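Local coordinates for protein LAO/AO transport system kinase (PDB 2P67) that belongs to the MeaB-like family of P-loop NTPases, proteins built around a mostly parallel beta sheet with helices on both faces, at residues T56-T62 and D150-T156; C172-I178 and D197-K203. One frame throughout, in Å; residues are numbered along the deposited sequence.

Overall arrangement
Both contacts are buried pairings of parallel neighbours in one seven-stranded sheet. Contact 1 joins the central strands 57-63 and 151-157 near the middle of the chain; contact 2 joins strands 172-177 and 198-201, further toward one side. Strands 57-63 and 172-177 are adjacent, so the four segments form a continuous block, with Gly60 O 2.8 Å from Ile174 N and Thr62 O 2.7 Å from Leu176 N. Contact 1 spans 87 intervening residues and keeps a regular backbone pairing over its whole length. Contact 2 spans 18 and departs from it at the start, where the Asp197 side chain binds backbone. Both reach the probable P-loop, contact 1 through Glu155, contact 2 through Asn202 and Lys203.

Contact 1 of 2, residues T56-T62 and D150-T156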
loop_
_atom_site.group_PDB
_atom_site.type_symbol
_atom_site.label_atom_id
_atom_site.label_comp_id
_atom_site.label_asym_id
_atom_site.label_seq_id
_atom_site.Cartn_x
_atom_site.Cartn_y
_atom_site.Cartn_z
ATOM N N THR A 56 -22.400 10.439 -13.907
ATOM C CA THR A 56 -21.362 11.222 -14.562
ATOM C C THR A 56 -20.114 10.332 -14.667
ATOM O O THR A 56 -19.743 9.664 -13.703
ATOM C CB THR A 56 -21.058 12.481 -13.733
ATOM O OG1 THR A 56 -22.242 13.288 -13.652
ATOM C CG2 THR A 56 -19.913 13.301 -14.355
ATOM N N LEU A 57 -19.492 10.305 -15.844
ATOM C CA LEU A 57 -18.205 9.631 -15.989
ATOM C C LEU A 57 -17.126 10.475 -15.290
ATOM O O LEU A 57 -16.901 11.631 -15.664
ATOM C CB LEU A 57 -17.871 9.436 -17.471
ATOM C CG LEU A 57 -16.511 8.806 -17.822
ATOM C CD1 LEU A 57 -16.331 7.415 -17.210
ATOM C CD2 LEU A 57 -16.295 8.805 -19.326
ATOM N N ARG A 58 -16.486 9.888 -14.284
ATOM C CA ARG A 58 -15.468 10.584 -13.481
ATOM C C ARG A 58 -14.095 10.122 -13.951
ATOM O O ARG A 58 -13.762 8.934 -13.850
ATOM C CB ARG A 58 -15.654 10.250 -12.003
ATOM C CG ARG A 58 -17.031 10.665 -11.432
ATOM C CD ARG A 58 -17.354 9.847 -10.171
ATOM N NE ARG A 58 -16.434 10.087 -9.050
ATOM C CZ ARG A 58 -16.661 10.931 -8.037
ATOM N NH1 ARG A 58 -17.765 11.697 -8.001
ATOM N NH2 ARG A 58 -15.760 11.040 -7.062
ATOM N N LEU A 59 -13.322 11.050 -14.494
ATOM C CA LEU A 59 -11.981 10.726 -14.974
ATOM C C LEU A 59 -10.902 11.388 -14.132
ATOM O O LEU A 59 -11.056 12.551 -13.722
ATOM C CB LEU A 59 -11.814 11.185 -16.434
ATOM C CG LEU A 59 -12.818 10.635 -17.451
ATOM C CD1 LEU A 59 -12.536 11.234 -18.839
ATOM C CD2 LEU A 59 -12.780 9.110 -17.507
ATOM N N GLY A 60 -9.797 10.674 -13.906
ATOM C CA GLY A 60 -8.634 11.283 -13.289
ATOM C C GLY A 60 -7.528 11.357 -14.311
ATOM O O GLY A 60 -7.283 10.387 -15.068
ATOM N N VAL A 61 -6.847 12.498 -14.331
ATOM C CA VAL A 61 -5.746 12.701 -15.260
ATOM C C VAL A 61 -4.547 13.278 -14.482
ATOM O O VAL A 61 -4.650 14.350 -13.894
ATOM C CB VAL A 61 -6.128 13.642 -16.461
ATOM C CG1 VAL A 61 -4.907 13.930 -17.317
ATOM C CG2 VAL A 61 -7.290 13.062 -17.328
ATOM N N THR A 62 -3.426 12.565 -14.468
ATOM C CA THR A 62 -2.189 13.146 -13.942
ATOM C C THR A 62 -1.177 13.346 -15.072
ATOM O O THR A 62 -1.199 12.646 -16.074
ATOM C CB THR A 62 -1.564 12.321 -12.778
ATOM O OG1 THR A 62 -1.197 10.993 -13.226
ATOM C CG2 THR A 62 -2.521 12.225 -11.619
ATOM N N ASP A 150 -21.612 15.636 -18.072
ATOM C CA ASP A 150 -21.495 14.287 -18.588
ATOM C C ASP A 150 -20.197 13.626 -18.144
ATOM O O ASP A 150 -20.163 12.413 -17.848
ATOM C CB ASP A 150 -21.551 14.316 -20.103
ATOM C CG ASP A 150 -22.917 14.750 -20.619
ATOM O OD1 ASP A 150 -23.897 14.009 -20.415
ATOM O OD2 ASP A 150 -23.003 15.842 -21.181
ATOM N N VAL A 151 -19.143 14.440 -18.097
ATOM C CA VAL A 151 -17.803 13.979 -17.736
ATOM C C VAL A 151 -17.217 15.013 -16.785
ATOM O O VAL A 151 -17.278 16.218 -17.067
ATOM C CB VAL A 151 -16.882 13.907 -18.976
ATOM C CG1 VAL A 151 -15.446 13.457 -18.580
ATOM C CG2 VAL A 151 -17.468 12.956 -20.031
ATOM N N VAL A 152 -16.699 14.547 -15.657
ATOM C CA VAL A 152 -15.911 15.391 -14.753
ATOM C C VAL A 152 -14.493 14.854 -14.699
ATOM O O VAL A 152 -14.292 13.662 -14.427
ATOM C CB VAL A 152 -16.449 15.398 -13.298
ATOM C CG1 VAL A 152 -15.718 16.469 -12.471
ATOM C CG2 VAL A 152 -17.945 15.638 -13.278
ATOM N N ILE A 153 -13.526 15.737 -14.940
ATOM C CA ILE A 153 -12.109 15.378 -14.944
ATOM C C ILE A 153 -11.423 16.037 -13.771
ATOM O O ILE A 153 -11.454 17.272 -13.645
ATOM C CB ILE A 153 -11.420 15.849 -16.239
ATOM C CG1 ILE A 153 -12.115 15.243 -17.468
ATOM C CG2 ILE A 153 -9.923 15.468 -16.232
ATOM C CD1 ILE A 153 -11.559 15.742 -18.791
ATOM N N VAL A 154 -10.823 15.228 -12.900
ATOM C CA VAL A 154 -10.000 15.777 -11.843
ATOM C C VAL A 154 -8.544 15.617 -12.280
ATOM O O VAL A 154 -8.111 14.528 -12.696
ATOM C CB VAL A 154 -10.331 15.166 -10.440
ATOM C CG1 VAL A 154 -10.035 13.651 -10.369
ATOM C CG2 VAL A 154 -9.613 15.935 -9.325
ATOM N N GLU A 155 -7.792 16.705 -12.237
ATOM C CA GLU A 155 -6.434 16.613 -12.755
ATOM C C GLU A 155 -5.405 17.230 -11.826
ATOM O O GLU A 155 -5.691 18.190 -11.132
ATOM C CB GLU A 155 -6.349 17.185 -14.174
ATOM C CG GLU A 155 -6.696 18.656 -14.278
ATOM C CD GLU A 155 -5.473 19.537 -14.225
ATOM O OE1 GLU A 155 -5.617 20.744 -14.487
ATOM O OE2 GLU A 155 -4.366 19.036 -13.945
ATOM N N THR A 156 -4.213 16.642 -11.791
ATOM C CA THR A 156 -3.133 17.217 -11.012
ATOM C C THR A 156 -1.804 16.684 -11.541
ATOM O O THR A 156 -1.777 15.812 -12.401
ATOM C CB THR A 156 -3.305 16.974 -9.480
ATOM O OG1 THR A 156 -2.451 17.861 -8.728
ATOM C CG2 THR A 156 -3.030 15.509 -9.099
#
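Six backbone hydrogen bonds knit strands 57-62 and 151-156 in parallel register, from Leu57 opposite Val151 to Thr62 opposite Thr156. They run alternately in the two directions: Leu57 N to Asp150 O (3.0 Å), Val152 N to Leu57 O (2.9 Å), Leu59 N to Val152 O and Val154 N to Leu59 O (both 2.8 Å), Val61 N to Val154 O (2.9 Å) and Thr156 N to Val61 O (3.1 Å). Most of these carbonyls also receive a CA-H...O contact, such as Ile153 CA to Leu59 O at 3.3 Å. The strand axes come within 4.6 Å and cross at -21°.

The tighter apolar contacts are diagonal, Leu59 CD1 to Val151 CG1 and Val61 CG2 to Ile153 CG2, both 3.7 Å; directly opposed pairs are looser, Leu59 CB to Ile153 CG1 at 4.2 Å and Leu57 CD2 to Val151 CG2 at 4.4 Å.

Arg58 forms a salt bridge with Glu145 and a hydrogen bond with Met169 O, and Glu155 a salt bridge with Lys69 of the probable Walker A P-loop. Helix 69-82 covers the face of Leu59, Val61 and Ile153, helix 133-146 that of Arg58 and Val152, while strands 172-177 and 87-92 flank the pair.

Contact 2 of 2, residues C172-I178 and D197-K203; sequences CFISLQI and DLIVINK
Strands 172-177 and 198-201 run parallel, both in extended beta conformation, with axes 4.7 Å apart at closest approach and crossing at -25°; Ile174 lies opposite Leu198 and Gln177 opposite Ile201. Asp197, just ahead of its strand at phi/psi -95/-38, points its CB toward segment 172-178 and, with chi1 m, places OD2 2.8 Å from Phe173 N. Phe173 O accepts two hydrogen bonds, from Asp197 N (2.9 Å) and Leu198 N (3.2 Å). Leu198 O receives Ser175 N at 3.0 Å, and Leu198 CB packs 4.1 Å from Ile174 CG1. Ile199, on the opposite face, brings CD1 (rotamer m,m) to 3.8 Å from Ser175 CB. Val200 N donates to Ser175 O (2.9 Å). Gln177 N donates to Val200 O (2.8 Å), and Val200 CG2 meets Ile174 CG2 at 3.9 Å. The pair is a beta-alpha-beta unit: helix 190-195 links the strands and shares the Ser175, Gln177 and Ile199 face with helix 209-225, while helix 248-264 covers Leu198 and Val200. Ile201 CD1 sits 3.8 Å from Gln177 CB; Gln177 NE2 bonds Ser175 OG (2.7 Å). Asn202 N reaches Gln177 O weakly at 3.5 Å. Asn202 and Lys203 fit the start of the GTPase NKxD motif: Asn202 OD1 bonds Ala242, while Lys203, in the left-handed helical region at phi/psi 73/35, extends an mttt side chain to Gly66 O, its CD 3.6 Å from Ile178 CD1.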
loop_
_atom_site.group_PDB
_atom_site.type_symbol
_atom_site.label_atom_id
_atom_site.label_comp_id
_atom_site.label_asym_id
_atom_site.label_seq_id
_atom_site.Cartn_x
_atom_site.Cartn_y
_atom_site.Cartn_z
ATOM N N CYS A 172 -12.088 6.084 -13.938
ATOM C CA CYS A 172 -11.015 5.702 -14.861
ATOM C C CYS A 172 -9.846 6.659 -14.682
ATOM O O CYS A 172 -10.027 7.886 -14.785
ATOM C CB CYS A 172 -11.508 5.723 -16.318
ATOM S SG CYS A 172 -10.231 5.204 -17.545
ATOM N N PHE A 173 -8.659 6.083 -14.410
ATOM C CA PHE A 173 -7.467 6.858 -14.103
ATOM C C PHE A 173 -6.455 6.808 -15.248
ATOM O O PHE A 173 -5.987 5.721 -15.634
ATOM C CB PHE A 173 -6.803 6.406 -12.803
ATOM C CG PHE A 173 -5.574 7.192 -12.491
ATOM C CD1 PHE A 173 -5.670 8.547 -12.177
ATOM C CD2 PHE A 173 -4.314 6.622 -12.614
ATOM C CE1 PHE A 173 -4.521 9.298 -11.930
ATOM C CE2 PHE A 173 -3.168 7.368 -12.377
ATOM C CZ PHE A 173 -3.270 8.699 -12.045
ATOM N N ILE A 174 -6.111 7.984 -15.749
ATOM C CA ILE A 174 -5.242 8.152 -16.926
ATOM C C ILE A 174 -3.974 8.919 -16.537
ATOM O O ILE A 174 -4.047 10.012 -15.970
ATOM C CB ILE A 174 -5.959 8.895 -18.081
ATOM C CG1 ILE A 174 -7.244 8.165 -18.507
ATOM C CG2 ILE A 174 -5.000 9.057 -19.287
ATOM C CD1 ILE A 174 -8.523 8.884 -18.119
ATOM N N SER A 175 -2.814 8.348 -16.844
ATOM C CA SER A 175 -1.546 8.984 -16.487
ATOM C C SER A 175 -0.809 9.406 -17.747
ATOM O O SER A 175 -0.604 8.594 -18.636
ATOM C CB SER A 175 -0.673 8.037 -15.667
ATOM O OG SER A 175 0.631 8.584 -15.476
ATOM N N LEU A 176 -0.419 10.675 -17.803
ATOM C CA LEU A 176 0.391 11.188 -18.902
ATOM C C LEU A 176 1.858 11.139 -18.542
ATOM O O LEU A 176 2.277 11.564 -17.450
ATOM C CB LEU A 176 -0.017 12.607 -19.280
ATOM C CG LEU A 176 -1.022 12.631 -20.421
ATOM C CD1 LEU A 176 -2.383 12.198 -19.913
ATOM C CD2 LEU A 176 -1.067 14.027 -21.006
ATOM N N GLN A 177 2.629 10.606 -19.480
ATOM C CA GLN A 177 4.066 10.425 -19.285
ATOM C C GLN A 177 4.824 11.040 -20.458
ATOM O O GLN A 177 4.283 11.202 -21.545
ATOM C CB GLN A 177 4.424 8.940 -19.148
ATOM C CG GLN A 177 3.766 8.194 -17.962
ATOM C CD GLN A 177 4.214 8.678 -16.569
ATOM O OE1 GLN A 177 5.359 9.088 -16.366
ATOM N NE2 GLN A 177 3.315 8.595 -15.603
ATOM N N ILE A 178 6.075 11.407 -20.217
ATOM C CA ILE A 178 6.895 11.899 -21.304
ATOM C C ILE A 178 7.971 10.880 -21.692
ATOM O O ILE A 178 8.430 10.107 -20.841
ATOM C CB ILE A 178 7.424 13.347 -21.033
ATOM C CG1 ILE A 178 7.591 14.091 -22.356
ATOM C CG2 ILE A 178 8.670 13.345 -20.125
ATOM C CD1 ILE A 178 6.258 14.367 -23.063
ATOM N N ASP A 197 -5.159 2.958 -15.279
ATOM C CA ASP A 197 -6.083 2.282 -16.214
ATOM C C ASP A 197 -5.626 2.474 -17.658
ATOM O O ASP A 197 -5.770 1.562 -18.505
ATOM C CB ASP A 197 -7.527 2.765 -16.023
ATOM C CG ASP A 197 -8.058 2.438 -14.633
ATOM O OD1 ASP A 197 -7.758 1.326 -14.128
ATOM O OD2 ASP A 197 -8.729 3.301 -14.033
ATOM N N LEU A 198 -5.125 3.684 -17.927
ATOM C CA LEU A 198 -4.515 4.037 -19.215
ATOM C C LEU A 198 -3.245 4.854 -18.976
ATOM O O LEU A 198 -3.200 5.676 -18.065
ATOM C CB LEU A 198 -5.507 4.840 -20.086
ATOM C CG LEU A 198 -6.700 4.027 -20.600
ATOM C CD1 LEU A 198 -7.881 4.914 -21.021
ATOM C CD2 LEU A 198 -6.265 3.114 -21.742
ATOM N N ILE A 199 -2.207 4.611 -19.781
ATOM C CA ILE A 199 -1.019 5.444 -19.795
ATOM C C ILE A 199 -0.954 6.082 -21.177
ATOM O O ILE A 199 -1.203 5.404 -22.190
ATOM C CB ILE A 199 0.301 4.644 -19.580
ATOM C CG1 ILE A 199 0.271 3.903 -18.235
ATOM C CG2 ILE A 199 1.528 5.578 -19.676
ATOM C CD1 ILE A 199 0.580 4.728 -17.030
ATOM N N VAL A 200 -0.652 7.374 -21.214
ATOM C CA VAL A 200 -0.592 8.103 -22.477
ATOM C C VAL A 200 0.773 8.796 -22.591
ATOM O O VAL A 200 1.215 9.463 -21.655
ATOM C CB VAL A 200 -1.731 9.148 -22.605
ATOM C CG1 VAL A 200 -1.493 10.029 -23.842
ATOM C CG2 VAL A 200 -3.136 8.469 -22.681
ATOM N N ILE A 201 1.443 8.621 -23.732
ATOM C CA ILE A 201 2.713 9.300 -23.980
ATOM C C ILE A 201 2.407 10.425 -24.961
ATOM O O ILE A 201 2.086 10.170 -26.126
ATOM C CB ILE A 201 3.813 8.347 -24.570
ATOM C CG1 ILE A 201 3.866 6.976 -23.845
ATOM C CG2 ILE A 201 5.189 9.052 -24.619
ATOM C CD1 ILE A 201 4.360 6.994 -22.364
ATOM N N ASN A 202 2.444 11.665 -24.479
ATOM C CA ASN A 202 2.113 12.826 -25.327
ATOM C C ASN A 202 3.369 13.267 -26.099
ATOM O O ASN A 202 4.478 12.811 -25.805
ATOM C CB ASN A 202 1.537 13.968 -24.463
ATOM C CG ASN A 202 0.762 15.039 -25.266
ATOM O OD1 ASN A 202 0.402 14.869 -26.448
ATOM N ND2 ASN A 202 0.490 16.164 -24.591
ATOM N N LYS A 203 3.174 14.113 -27.105
ATOM C CA LYS A 203 4.269 14.712 -27.901
ATOM C C LYS A 203 4.903 13.694 -28.832
ATOM O O LYS A 203 6.116 13.734 -29.095
ATOM C CB LYS A 203 5.318 15.412 -27.024
ATOM C CG LYS A 203 4.732 16.507 -26.128
ATOM C CD LYS A 203 5.779 17.175 -25.253
ATOM C CE LYS A 203 5.114 18.221 -24.363
ATOM N NZ LYS A 203 6.023 18.707 -23.287
#